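Local coordinates for NAD-dependent epimerase/dehydratase (Methylobacillus flagellatus KT, PDB 3GPI), which is of unknown function but belongs to the NAD-dependent epimerase/dehydratase family and probably binds a dinucleotide cofactor through a Rossmann fold, at residues 17-22 against 27-32; 23-28 against 197-202; 111-114 against 120-123; 156-161 against 271-276; 174-179 against 222-227. One frame throughout, in Å; residues are numbered along the deposited sequence.

Contact 1: residues 17-22 against 27-32; sequences ELARRL and HEVTGL
His-27 bends back over the last turns of the helix it follows, and its backbone N gives a hydrogen bond to Leu-22 O at 3.1 Å (N-H...O angle 148°). The donor is tilted 26° from the carbonyl plane. The His-27 side chain can be followed outward from there. His-27 CB rests 3.4 Å from Leu-22 O. CG stays close to the same oxygen. His-27 CD2 again meets Leu-22 O at 3.4 Å, so this carbonyl lies at the ring edge, in the ring plane. His-27 CD2 also packs against a methyl, Leu-22 CD2, at 3.9 Å. On the other edge ND1 is bonded to Ser-4 O, which should fix the rotation of the ring. Val-29 makes the apolar half of the contact. Val-29 CG2 lies 3.6 Å from Leu-22 CB. Val-29 CG1 stands anti to the backbone N (chi1 -178°) and meets Ala-19 CB at 3.9 Å. An alanine at Val-29 would lose both methyls and would probably leave a gap beside Leu-22 CB and Ala-19 CB. On the helix itself Glu-17 OE2 takes bonds from Arg-20 NH2 and Arg-21 NE, in a small salt-bridge network. The whole is the second half of a beta-alpha-beta unit: helix 13-24 packs on strand 29-33 and also touches helix 187-201, with Leu-22 and Val-29 also touching strand 6-9.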
# COMPACT_ATOMS: atom_id res chain seq x y z
N GLU A 17 -1.26 7.43 -8.23
CA GLU A 17 -2.44 6.80 -8.77
C GLU A 17 -3.68 7.20 -7.99
O GLU A 17 -4.73 7.44 -8.58
CB GLU A 17 -2.27 5.27 -8.82
CG GLU A 17 -3.50 4.48 -9.28
CD GLU A 17 -3.95 4.74 -10.71
OE1 GLU A 17 -3.18 5.37 -11.49
OE2 GLU A 17 -5.08 4.33 -11.04
N LEU A 18 -3.53 7.32 -6.67
CA LEU A 18 -4.62 7.80 -5.83
C LEU A 18 -5.00 9.22 -6.24
O LEU A 18 -6.18 9.55 -6.38
CB LEU A 18 -4.18 7.74 -4.38
CG LEU A 18 -5.24 8.30 -3.41
CD1 LEU A 18 -6.58 7.59 -3.54
CD2 LEU A 18 -4.69 8.18 -1.98
N ALA A 19 -3.99 10.07 -6.41
CA ALA A 19 -4.29 11.45 -6.79
C ALA A 19 -5.06 11.50 -8.10
O ALA A 19 -6.01 12.27 -8.23
CB ALA A 19 -3.00 12.28 -6.90
N ARG A 20 -4.66 10.67 -9.05
CA ARG A 20 -5.32 10.67 -10.36
C ARG A 20 -6.79 10.34 -10.23
O ARG A 20 -7.66 11.00 -10.80
CB ARG A 20 -4.59 9.69 -11.29
CG ARG A 20 -5.09 9.67 -12.73
CD ARG A 20 -4.50 8.49 -13.57
NE ARG A 20 -5.01 7.19 -13.11
CZ ARG A 20 -6.18 6.67 -13.47
NH1 ARG A 20 -6.98 7.34 -14.30
NH2 ARG A 20 -6.57 5.48 -13.02
N ARG A 21 -7.09 9.31 -9.42
CA ARG A 21 -8.47 8.88 -9.23
C ARG A 21 -9.29 9.93 -8.49
O ARG A 21 -10.41 10.25 -8.92
CB ARG A 21 -8.48 7.53 -8.50
CG ARG A 21 -7.96 6.39 -9.38
CD ARG A 21 -7.75 5.05 -8.63
NE ARG A 21 -7.29 4.05 -9.59
CZ ARG A 21 -8.09 3.27 -10.33
NH1 ARG A 21 -9.41 3.25 -10.14
NH2 ARG A 21 -7.52 2.46 -11.20
N LEU A 22 -8.74 10.50 -7.43
CA LEU A 22 -9.47 11.48 -6.63
C LEU A 22 -9.72 12.74 -7.43
O LEU A 22 -10.78 13.34 -7.30
CB LEU A 22 -8.70 11.82 -5.36
CG LEU A 22 -8.65 10.69 -4.35
CD1 LEU A 22 -7.71 11.11 -3.25
CD2 LEU A 22 -10.06 10.34 -3.80
N HIS A 27 -12.33 15.90 -6.54
CA HIS A 27 -11.65 16.45 -5.36
C HIS A 27 -10.51 17.40 -5.70
O HIS A 27 -9.88 17.30 -6.75
CB HIS A 27 -11.06 15.30 -4.51
CG HIS A 27 -12.07 14.36 -3.95
ND1 HIS A 27 -12.63 14.53 -2.70
CD2 HIS A 27 -12.61 13.22 -4.45
CE1 HIS A 27 -13.47 13.53 -2.45
NE2 HIS A 27 -13.50 12.75 -3.52
N GLU A 28 -10.23 18.31 -4.77
CA GLU A 28 -9.03 19.13 -4.77
C GLU A 28 -7.96 18.31 -4.08
O GLU A 28 -8.10 17.97 -2.92
CB GLU A 28 -9.26 20.45 -4.03
CG GLU A 28 -8.07 21.38 -4.08
CD GLU A 28 -8.34 22.71 -3.37
OE1 GLU A 28 -9.49 23.18 -3.38
OE2 GLU A 28 -7.38 23.27 -2.79
N VAL A 29 -6.91 17.97 -4.81
CA VAL A 29 -5.87 17.08 -4.30
C VAL A 29 -4.51 17.75 -4.45
O VAL A 29 -4.18 18.31 -5.52
CB VAL A 29 -5.81 15.75 -5.11
CG1 VAL A 29 -4.73 14.83 -4.53
CG2 VAL A 29 -7.23 15.09 -5.19
N THR A 30 -3.71 17.69 -3.40
CA THR A 30 -2.31 18.18 -3.43
C THR A 30 -1.42 17.13 -2.82
O THR A 30 -1.76 16.50 -1.81
CB THR A 30 -2.18 19.51 -2.61
OG1 THR A 30 -3.13 20.45 -3.13
CG2 THR A 30 -0.75 20.10 -2.74
N GLY A 31 -0.23 16.95 -3.40
CA GLY A 31 0.75 16.02 -2.84
C GLY A 31 1.93 16.72 -2.18
O GLY A 31 2.22 17.88 -2.49
N LEU A 32 2.58 16.00 -1.30
CA LEU A 32 3.80 16.47 -0.69
C LEU A 32 4.87 15.48 -1.15
O LEU A 32 4.77 14.27 -0.86
CB LEU A 32 3.64 16.47 0.85
CG LEU A 32 4.61 17.18 1.78
CD1 LEU A 32 3.96 17.28 3.15
CD2 LEU A 32 5.93 16.40 1.87

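Contact 2: residues 23-28 against 197-202; sequences TAQGHE and LIQQRS
Ile-198 has a chi1 of -76°, which puts CG1 beside the backbone N and leaves CG2 on the far side from it; His-27 holds its CG anti to the carbonyl carbon. Both side chains start toward the other segment, and these torsions turn the methyl and the ring to each other. The setting is the Rossmann fold, where helices 13-24 and 187-201 pack beside each other near strand 6-9. The first helix ends in a Schellman motif. Gly-26 takes a positive phi of 105°, and its N is bonded to Thr-23 O at 2.9 Å, together with the longer bond from His-27 N to Leu-22 O. A side chain at Gly-26 would be jammed against the preceding carbonyl oxygen. The turn brings His-27 round so that its ring leans on the second helix. The methyl approaches one end of the ring at a slant, with Ile-198 CG2 3.8 Å from His-27 CE1. Ile-198 is buried and also touches Leu-22, Ile-6 and Phe-105. Toward the surface the link is thinner. Gln-25 and Gln-199 both reach out with extended chains that cross at about a right angle, and no hydrogen bond joins the segments. Their amide planes are 43° apart, and the nearest atoms are the two nitrogens, Gln-25 NE2 standing 4.0 Å from Gln-199 NE2.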
# COMPACT_ATOMS: atom_id res chain seq x y z
N THR A 23 -8.74 13.17 -8.24
CA THR A 23 -8.95 14.35 -9.08
C THR A 23 -10.03 14.09 -10.11
O THR A 23 -10.89 14.98 -10.33
CB THR A 23 -7.61 14.75 -9.73
OG1 THR A 23 -6.69 15.16 -8.72
CG2 THR A 23 -7.82 15.89 -10.73
N ALA A 24 -10.04 12.89 -10.69
CA ALA A 24 -11.10 12.55 -11.65
C ALA A 24 -12.48 12.57 -11.03
O ALA A 24 -13.48 12.86 -11.73
CB ALA A 24 -10.82 11.22 -12.30
N GLN A 25 -12.57 12.27 -9.75
CA GLN A 25 -13.84 12.28 -9.04
C GLN A 25 -14.24 13.68 -8.56
O GLN A 25 -15.35 13.86 -8.03
CB GLN A 25 -13.76 11.36 -7.86
CG GLN A 25 -13.62 9.93 -8.22
CD GLN A 25 -13.52 9.08 -7.00
OE1 GLN A 25 -12.66 9.30 -6.15
NE2 GLN A 25 -14.41 8.12 -6.88
N GLY A 26 -13.36 14.66 -8.77
CA GLY A 26 -13.71 16.05 -8.51
C GLY A 26 -13.13 16.67 -7.27
O GLY A 26 -13.41 17.81 -6.94
N HIS A 27 -12.33 15.90 -6.54
CA HIS A 27 -11.65 16.45 -5.36
C HIS A 27 -10.51 17.40 -5.70
O HIS A 27 -9.88 17.30 -6.75
CB HIS A 27 -11.06 15.30 -4.51
CG HIS A 27 -12.07 14.36 -3.95
ND1 HIS A 27 -12.63 14.53 -2.70
CD2 HIS A 27 -12.61 13.22 -4.45
CE1 HIS A 27 -13.47 13.53 -2.45
NE2 HIS A 27 -13.50 12.75 -3.52
N GLU A 28 -10.23 18.31 -4.77
CA GLU A 28 -9.03 19.13 -4.77
C GLU A 28 -7.96 18.31 -4.08
O GLU A 28 -8.10 17.97 -2.92
CB GLU A 28 -9.26 20.45 -4.03
CG GLU A 28 -8.07 21.38 -4.08
CD GLU A 28 -8.34 22.71 -3.37
OE1 GLU A 28 -9.49 23.18 -3.38
OE2 GLU A 28 -7.38 23.27 -2.79
N LEU A 197 -12.90 4.43 0.09
CA LEU A 197 -13.15 4.74 1.51
C LEU A 197 -13.38 6.24 1.67
O LEU A 197 -14.14 6.66 2.52
CB LEU A 197 -11.99 4.29 2.40
CG LEU A 197 -11.80 2.79 2.48
CD1 LEU A 197 -10.60 2.52 3.36
CD2 LEU A 197 -13.06 2.08 3.00
N ILE A 198 -12.72 7.05 0.85
CA ILE A 198 -12.92 8.49 0.90
C ILE A 198 -14.32 8.84 0.45
O ILE A 198 -14.94 9.72 1.07
CB ILE A 198 -11.79 9.20 0.07
CG1 ILE A 198 -10.48 9.19 0.88
CG2 ILE A 198 -12.18 10.68 -0.29
CD1 ILE A 198 -9.27 9.58 0.07
N GLN A 199 -14.82 8.18 -0.59
CA GLN A 199 -16.20 8.38 -1.06
C GLN A 199 -17.23 7.95 -0.01
O GLN A 199 -18.29 8.58 0.12
CB GLN A 199 -16.42 7.67 -2.39
CG GLN A 199 -17.81 7.90 -2.97
CD GLN A 199 -18.03 7.14 -4.25
OE1 GLN A 199 -18.18 5.92 -4.25
NE2 GLN A 199 -18.06 7.87 -5.37
N GLN A 200 -16.91 6.90 0.75
CA GLN A 200 -17.80 6.33 1.75
C GLN A 200 -17.73 7.10 3.08
O GLN A 200 -18.72 7.06 3.85
CB GLN A 200 -17.44 4.84 2.00
CG GLN A 200 -17.66 3.92 0.79
CD GLN A 200 -19.04 3.30 0.72
OE1 GLN A 200 -19.76 3.42 -0.29
NE2 GLN A 200 -19.42 2.60 1.78
N ARG A 201 -16.61 7.78 3.37
CA ARG A 201 -16.27 8.30 4.73
C ARG A 201 -17.41 9.12 5.31
O ARG A 201 -17.73 8.98 6.50
CB ARG A 201 -14.91 9.07 4.76
CG ARG A 201 -14.60 10.02 5.98
CD ARG A 201 -14.51 9.36 7.39
NE ARG A 201 -14.20 10.35 8.43
CZ ARG A 201 -15.07 11.21 8.96
NH1 ARG A 201 -16.34 11.25 8.54
NH2 ARG A 201 -14.67 12.05 9.91
N SER A 202 -18.03 9.94 4.48
CA SER A 202 -19.07 10.85 4.98
C SER A 202 -20.34 10.15 5.47
O SER A 202 -21.09 10.75 6.24
CB SER A 202 -19.43 11.87 3.90
OG SER A 202 -18.26 12.57 3.50

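Contact 3: residues 111-114 against 120-123; sequences GVYG and WLDE
Tyr-113 overlaps Leu-121 near the root of its side chain, where CB and the ring atom CD1 both meet one methyl. Tyr-113 CD1 is 4.0 Å from Leu-121 CD1, and Tyr-113 CB is 4.2 Å from the same carbon. The methyl comes at a slant to the ring. The two side chains run past each other in opposite directions, so Leu-121 meets the root of the tyrosine while the phenol end reaches the backbone just after the strand. There Tyr-113 OH stands 3.2 Å from Asp-122 O and 3.9 Å from Glu-123 CA. The hydroxyl also has a firm partner outside, a hydrogen bond with Arg-153 NH1, which holds the buried oxygen in place. The side chain starts from a tight bend. Tyr-113 is the centre of an inverse gamma turn, closed by a weak bond from Gly-114 N to Val-112 O at 3.1 Å. With CG anti to the carbonyl carbon (chi1 -64°), the ring leaves the bend on the side of segment 120-123. The side chains of Asp-122 and Glu-123 start out away from segment 111-114. Glu-123 uses both oxygens, OE1 in a salt bridge with Arg-253 and OE2 in a bond from Ile-211 N. The sequence Val-Tyr-Gly just after strand 103-109 is as in many extended short-chain dehydrogenases. Here its tyrosine packs against the short strand 120-121, which pairs in parallel with strand 248-249, and the ring also touches Leu-249 of strand 248-249 and Ile-211 of strand 209-212.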
# COMPACT_ATOMS: atom_id res chain seq x y z
N GLY A 111 3.83 -6.33 6.85
CA GLY A 111 5.10 -6.84 7.42
C GLY A 111 5.08 -6.71 8.92
O GLY A 111 5.91 -7.33 9.60
N VAL A 112 4.15 -5.95 9.50
CA VAL A 112 4.03 -5.88 10.96
C VAL A 112 3.66 -7.22 11.54
O VAL A 112 3.95 -7.48 12.72
CB VAL A 112 3.04 -4.79 11.46
CG1 VAL A 112 3.50 -3.41 10.98
CG2 VAL A 112 1.62 -5.04 11.02
N TYR A 113 3.05 -8.08 10.74
CA TYR A 113 2.77 -9.46 11.15
C TYR A 113 4.03 -10.26 10.92
O TYR A 113 4.21 -10.87 9.86
CB TYR A 113 1.62 -10.06 10.32
CG TYR A 113 0.30 -9.38 10.52
CD1 TYR A 113 -0.48 -9.63 11.64
CD2 TYR A 113 -0.20 -8.51 9.55
CE1 TYR A 113 -1.71 -9.01 11.80
CE2 TYR A 113 -1.42 -7.89 9.71
CZ TYR A 113 -2.17 -8.15 10.82
OH TYR A 113 -3.40 -7.51 10.96
N GLY A 114 4.93 -10.26 11.90
CA GLY A 114 6.19 -10.96 11.72
C GLY A 114 6.04 -12.45 12.03
O GLY A 114 6.96 -13.23 11.75
N TRP A 120 -4.49 -18.31 8.29
CA TRP A 120 -5.00 -17.02 7.81
C TRP A 120 -5.07 -16.04 8.95
O TRP A 120 -5.68 -16.33 9.98
CB TRP A 120 -6.40 -17.19 7.30
CG TRP A 120 -6.49 -18.01 6.06
CD1 TRP A 120 -6.62 -19.37 5.97
CD2 TRP A 120 -6.49 -17.52 4.72
NE1 TRP A 120 -6.72 -19.75 4.65
CE2 TRP A 120 -6.63 -18.63 3.86
CE3 TRP A 120 -6.37 -16.24 4.17
CZ2 TRP A 120 -6.67 -18.49 2.47
CZ3 TRP A 120 -6.40 -16.10 2.81
CH2 TRP A 120 -6.58 -17.22 1.97
N LEU A 121 -4.45 -14.87 8.79
CA LEU A 121 -4.50 -13.80 9.77
C LEU A 121 -5.38 -12.69 9.25
O LEU A 121 -5.47 -12.46 8.04
CB LEU A 121 -3.11 -13.20 10.01
CG LEU A 121 -2.01 -14.21 10.33
CD1 LEU A 121 -0.72 -13.49 10.69
CD2 LEU A 121 -2.49 -15.14 11.42
N ASP A 122 -6.01 -11.98 10.18
CA ASP A 122 -6.78 -10.81 9.82
C ASP A 122 -6.58 -9.67 10.83
O ASP A 122 -5.64 -9.69 11.61
CB ASP A 122 -8.23 -11.17 9.59
CG ASP A 122 -8.94 -11.60 10.84
OD1 ASP A 122 -8.45 -11.33 11.97
OD2 ASP A 122 -10.02 -12.23 10.66
N GLU A 123 -7.40 -8.63 10.75
CA GLU A 123 -7.20 -7.45 11.60
C GLU A 123 -7.35 -7.75 13.08
O GLU A 123 -6.84 -6.98 13.92
CB GLU A 123 -8.18 -6.32 11.21
CG GLU A 123 -8.07 -5.80 9.74
CD GLU A 123 -8.82 -6.69 8.71
OE1 GLU A 123 -9.41 -7.75 9.04
OE2 GLU A 123 -8.82 -6.34 7.51

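Contact 4: residues 156-161 against 271-276; sequences GIYGPG and GALLAA
Leu-273 plugs the corner where the chain leaves strand 149-158, a parallel strand of the Rossmann-like sheet, and it comes from the late helix 266-277. Its two methyls do nearly all the work. Leu-273 CD2 presses on backbone, 3.6 Å from Gly-159 C and 3.6 Å from Pro-160 N. Leu-273 CD1 lies 3.8 Å from Gly-159 CA and also meets the tyrosine ring. This is the tight side. Gly-159 is fixed by its own backbone: a CB would collide with Pro-160 CD and with the carbonyl oxygen before it. Tyr-158 holds its CG in the crowded position between backbone N and carbonyl carbon (chi1 72°). That swings the end of the side chain nearer to the helix. Its ring is stacked with Tyr-270 and packs edge-to-face with His-186. A bound 1,2-ethanediol, probably from the crystallisation liquor, lies about 4 Å from the Tyr-158 side chain. The looser side is at Pro-160, an exposed residue. Its ring crosses Leu-273 at about a right angle and, beyond its N, offers CG and CD, with Pro-160 CD 3.9 Å from Leu-273 CD2. Back on the buried side, Leu-273 CD1 meets Tyr-158 CD1 at a slant, 3.7 Å away.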
# COMPACT_ATOMS: atom_id res chain seq x y z
N GLY A 156 2.20 -6.86 -0.34
CA GLY A 156 3.17 -6.42 -1.35
C GLY A 156 2.52 -5.79 -2.57
O GLY A 156 1.74 -6.45 -3.26
N ILE A 157 2.88 -4.55 -2.84
CA ILE A 157 2.31 -3.87 -4.01
C ILE A 157 2.96 -4.36 -5.29
O ILE A 157 4.20 -4.49 -5.35
CB ILE A 157 2.49 -2.33 -3.89
CG1 ILE A 157 1.82 -1.83 -2.62
CG2 ILE A 157 1.90 -1.65 -5.09
CD1 ILE A 157 2.09 -0.35 -2.29
N TYR A 158 2.17 -4.60 -6.30
CA TYR A 158 2.71 -4.92 -7.66
C TYR A 158 1.92 -4.12 -8.65
O TYR A 158 0.85 -3.58 -8.34
CB TYR A 158 2.64 -6.41 -7.98
CG TYR A 158 1.28 -7.00 -8.26
CD1 TYR A 158 0.99 -7.50 -9.52
CD2 TYR A 158 0.26 -7.08 -7.30
CE1 TYR A 158 -0.21 -8.07 -9.84
CE2 TYR A 158 -0.96 -7.65 -7.62
CZ TYR A 158 -1.20 -8.16 -8.88
OH TYR A 158 -2.39 -8.75 -9.18
N GLY A 159 2.45 -3.99 -9.85
CA GLY A 159 1.74 -3.17 -10.86
C GLY A 159 2.81 -2.62 -11.77
O GLY A 159 3.96 -3.06 -11.72
N PRO A 160 2.47 -1.59 -12.59
CA PRO A 160 3.48 -0.96 -13.45
C PRO A 160 4.65 -0.43 -12.63
O PRO A 160 4.47 0.10 -11.53
CB PRO A 160 2.68 0.17 -14.12
CG PRO A 160 1.25 -0.32 -14.07
CD PRO A 160 1.17 -0.93 -12.69
N GLY A 161 5.88 -0.64 -13.08
CA GLY A 161 7.04 -0.24 -12.28
C GLY A 161 7.35 -1.03 -11.02
O GLY A 161 8.30 -0.71 -10.29
N GLY A 271 -1.72 -11.13 -15.45
CA GLY A 271 -2.24 -11.18 -16.86
C GLY A 271 -2.21 -9.78 -17.52
O GLY A 271 -1.68 -9.61 -18.65
N ALA A 272 -2.71 -8.76 -16.83
CA ALA A 272 -2.75 -7.40 -17.39
C ALA A 272 -1.34 -6.82 -17.59
O ALA A 272 -1.08 -6.07 -18.53
CB ALA A 272 -3.58 -6.49 -16.50
N LEU A 273 -0.40 -7.20 -16.74
CA LEU A 273 0.88 -6.52 -16.77
C LEU A 273 1.72 -7.11 -17.85
O LEU A 273 2.46 -6.38 -18.54
CB LEU A 273 1.58 -6.64 -15.43
CG LEU A 273 0.99 -5.83 -14.30
CD1 LEU A 273 1.61 -6.27 -12.99
CD2 LEU A 273 1.24 -4.34 -14.55
N LEU A 274 1.59 -8.42 -18.03
CA LEU A 274 2.27 -9.08 -19.13
C LEU A 274 1.76 -8.49 -20.43
O LEU A 274 2.56 -8.11 -21.29
CB LEU A 274 2.06 -10.59 -19.07
CG LEU A 274 2.88 -11.26 -17.94
CD1 LEU A 274 2.36 -12.64 -17.67
CD2 LEU A 274 4.41 -11.34 -18.16
N ALA A 275 0.43 -8.37 -20.57
CA ALA A 275 -0.15 -7.83 -21.81
C ALA A 275 0.37 -6.42 -22.14
O ALA A 275 0.64 -6.13 -23.29
CB ALA A 275 -1.69 -7.85 -21.75
N ALA A 276 0.54 -5.57 -21.13
CA ALA A 276 0.91 -4.17 -21.32
C ALA A 276 2.39 -4.00 -21.63
O ALA A 276 2.77 -3.21 -22.50
CB ALA A 276 0.52 -3.35 -20.08

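Contact 5: residues 174-179 against 222-227; sequences QWPARN and DLLRWL
The indole of Trp-175 lies with one face on Leu-224. Leu-224 CB sits 3.7 Å above the ring plane, over its centre. A methyl of the same residue makes a CH-pi contact: Leu-224 CD1 is 3.8 Å from the centroid of the five-membered ring of Trp-175, 14° off the ring normal. At the rim of the six-membered ring, Trp-175 CZ3 meets Arg-225 CG at 3.7 Å, from an oblique direction. Trp-175 NE1 donates to Gln-168 O, which should limit the rotation of the indole and satisfies its one N-H. A chi1 of -65° sets CG beside the backbone N and carries the ring from the loop to helix 220-230. That helix belongs to the C-terminal part of the chain, which in extended short-chain dehydrogenases usually lies on the substrate side of the Rossmann domain. Loop 174-179 packs along one flank of this helix. A serine in place of Trp-175 would remove the indole and would probably open a gap over Leu-224 and leave Gln-168 O without that donor. Next along the loop, Pro-176 CD touches Leu-224 CD1 at 3.9 Å. Arg-225 stretches past the indole, and its NH1 bonds to Gly-238 O. Farther along, a water joins the segments: Asn-179 ND2 donates to it at 2.9 Å, and it donates to Asp-222 OD1 at 2.8 Å.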
# COMPACT_ATOMS: atom_id res chain seq x y z
N GLN A 174 17.62 -18.53 -9.96
CA GLN A 174 17.67 -17.53 -8.88
C GLN A 174 16.44 -17.57 -7.97
O GLN A 174 16.24 -16.67 -7.16
CB GLN A 174 17.86 -16.11 -9.44
CG GLN A 174 19.10 -15.98 -10.33
CD GLN A 174 19.35 -14.57 -10.83
OE1 GLN A 174 19.33 -13.60 -10.05
NE2 GLN A 174 19.63 -14.44 -12.12
N TRP A 175 15.58 -18.57 -8.15
CA TRP A 175 14.41 -18.68 -7.28
C TRP A 175 14.80 -18.99 -5.84
O TRP A 175 15.81 -19.66 -5.61
CB TRP A 175 13.40 -19.70 -7.85
CG TRP A 175 12.81 -19.28 -9.17
CD1 TRP A 175 12.99 -18.09 -9.81
CD2 TRP A 175 11.89 -20.03 -9.96
NE1 TRP A 175 12.26 -18.06 -10.97
CE2 TRP A 175 11.57 -19.24 -11.09
CE3 TRP A 175 11.31 -21.31 -9.84
CZ2 TRP A 175 10.71 -19.69 -12.10
CZ3 TRP A 175 10.43 -21.74 -10.85
CH2 TRP A 175 10.16 -20.93 -11.96
N PRO A 176 14.05 -18.46 -4.86
CA PRO A 176 14.46 -18.66 -3.45
C PRO A 176 14.38 -20.13 -3.04
O PRO A 176 13.59 -20.89 -3.62
CB PRO A 176 13.43 -17.83 -2.66
CG PRO A 176 12.21 -17.79 -3.58
CD PRO A 176 12.79 -17.69 -4.97
N ALA A 177 15.20 -20.56 -2.09
CA ALA A 177 15.14 -21.94 -1.64
C ALA A 177 13.83 -22.23 -0.90
O ALA A 177 13.26 -23.30 -1.04
CB ALA A 177 16.36 -22.25 -0.72
N ARG A 178 13.39 -21.28 -0.10
CA ARG A 178 12.21 -21.46 0.74
C ARG A 178 10.97 -21.07 -0.04
O ARG A 178 10.95 -20.00 -0.66
CB ARG A 178 12.32 -20.57 1.97
CG ARG A 178 11.36 -20.97 3.02
CD ARG A 178 10.77 -19.75 3.60
NE ARG A 178 10.72 -19.84 5.04
CZ ARG A 178 10.48 -18.81 5.84
NH1 ARG A 178 10.22 -17.60 5.36
NH2 ARG A 178 10.47 -19.03 7.14
N ASN A 179 9.94 -21.90 0.04
CA ASN A 179 8.69 -21.68 -0.69
C ASN A 179 7.60 -21.11 0.22
O ASN A 179 6.68 -21.81 0.61
CB ASN A 179 8.27 -23.01 -1.33
CG ASN A 179 7.10 -22.87 -2.25
OD1 ASN A 179 6.80 -21.74 -2.70
ND2 ASN A 179 6.44 -23.96 -2.57
N ASP A 222 4.75 -21.24 -6.68
CA ASP A 222 3.62 -21.35 -7.58
C ASP A 222 3.47 -20.10 -8.43
O ASP A 222 3.14 -20.18 -9.62
CB ASP A 222 2.32 -21.60 -6.81
CG ASP A 222 2.23 -23.00 -6.23
OD1 ASP A 222 3.07 -23.87 -6.54
OD2 ASP A 222 1.28 -23.19 -5.44
N LEU A 223 3.71 -18.93 -7.86
CA LEU A 223 3.62 -17.69 -8.61
C LEU A 223 4.73 -17.64 -9.66
O LEU A 223 4.47 -17.32 -10.81
CB LEU A 223 3.73 -16.50 -7.65
CG LEU A 223 3.73 -15.15 -8.34
CD1 LEU A 223 2.45 -14.90 -9.19
CD2 LEU A 223 3.88 -14.03 -7.35
N LEU A 224 5.95 -17.99 -9.26
CA LEU A 224 7.09 -17.96 -10.18
C LEU A 224 6.89 -18.93 -11.33
O LEU A 224 7.15 -18.55 -12.46
CB LEU A 224 8.39 -18.21 -9.43
CG LEU A 224 8.85 -17.11 -8.51
CD1 LEU A 224 9.91 -17.67 -7.55
CD2 LEU A 224 9.36 -15.89 -9.31
N ARG A 225 6.38 -20.14 -11.06
CA ARG A 225 6.14 -21.08 -12.15
C ARG A 225 5.03 -20.60 -13.07
O ARG A 225 5.14 -20.78 -14.27
CB ARG A 225 5.81 -22.46 -11.60
CG ARG A 225 7.03 -23.18 -11.05
CD ARG A 225 6.60 -24.50 -10.51
NE ARG A 225 7.75 -25.30 -10.14
CZ ARG A 225 7.73 -26.63 -10.16
NH1 ARG A 225 6.65 -27.28 -10.59
NH2 ARG A 225 8.82 -27.28 -9.78
N TRP A 226 3.97 -20.00 -12.51
CA TRP A 226 2.86 -19.51 -13.35
C TRP A 226 3.41 -18.41 -14.26
O TRP A 226 3.11 -18.35 -15.49
CB TRP A 226 1.75 -18.97 -12.39
CG TRP A 226 0.46 -18.57 -13.11
CD1 TRP A 226 -0.64 -19.35 -13.30
CD2 TRP A 226 0.16 -17.30 -13.69
NE1 TRP A 226 -1.60 -18.66 -13.97
CE2 TRP A 226 -1.15 -17.39 -14.22
CE3 TRP A 226 0.85 -16.09 -13.80
CZ2 TRP A 226 -1.77 -16.31 -14.87
CZ3 TRP A 226 0.23 -15.01 -14.43
CH2 TRP A 226 -1.07 -15.14 -14.98
N LEU A 227 4.20 -17.50 -13.69
CA LEU A 227 4.79 -16.43 -14.46
C LEU A 227 5.81 -16.93 -15.51
O LEU A 227 5.91 -16.38 -16.62
CB LEU A 227 5.45 -15.43 -13.53
CG LEU A 227 4.47 -14.54 -12.75
CD1 LEU A 227 5.18 -13.75 -11.70
CD2 LEU A 227 3.64 -13.63 -13.70
O HOH W 1 4.06 -24.84 -4.07

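From the N terminus, contact 1 closes the first short loop, tying helix 13-24 to strand 29-33. Contact 2 begins on the same stretch, sharing His-27 and Glu-28, and closes a long loop by bringing helix 187-201 beside helix 13-24. Contact 3 is a local closure within that long loop, between strand 103-109 and helix 132-143. Contact 4 starts inside it too but ends beyond it, joining the end of strand 149-158 to helix 266-277, so contacts 2 and 4 cross. Contact 5 also crosses contact 2, and both its segments fall between those of contact 4. Helices 220-230 and 266-277 touch, which joins contacts 4 and 5.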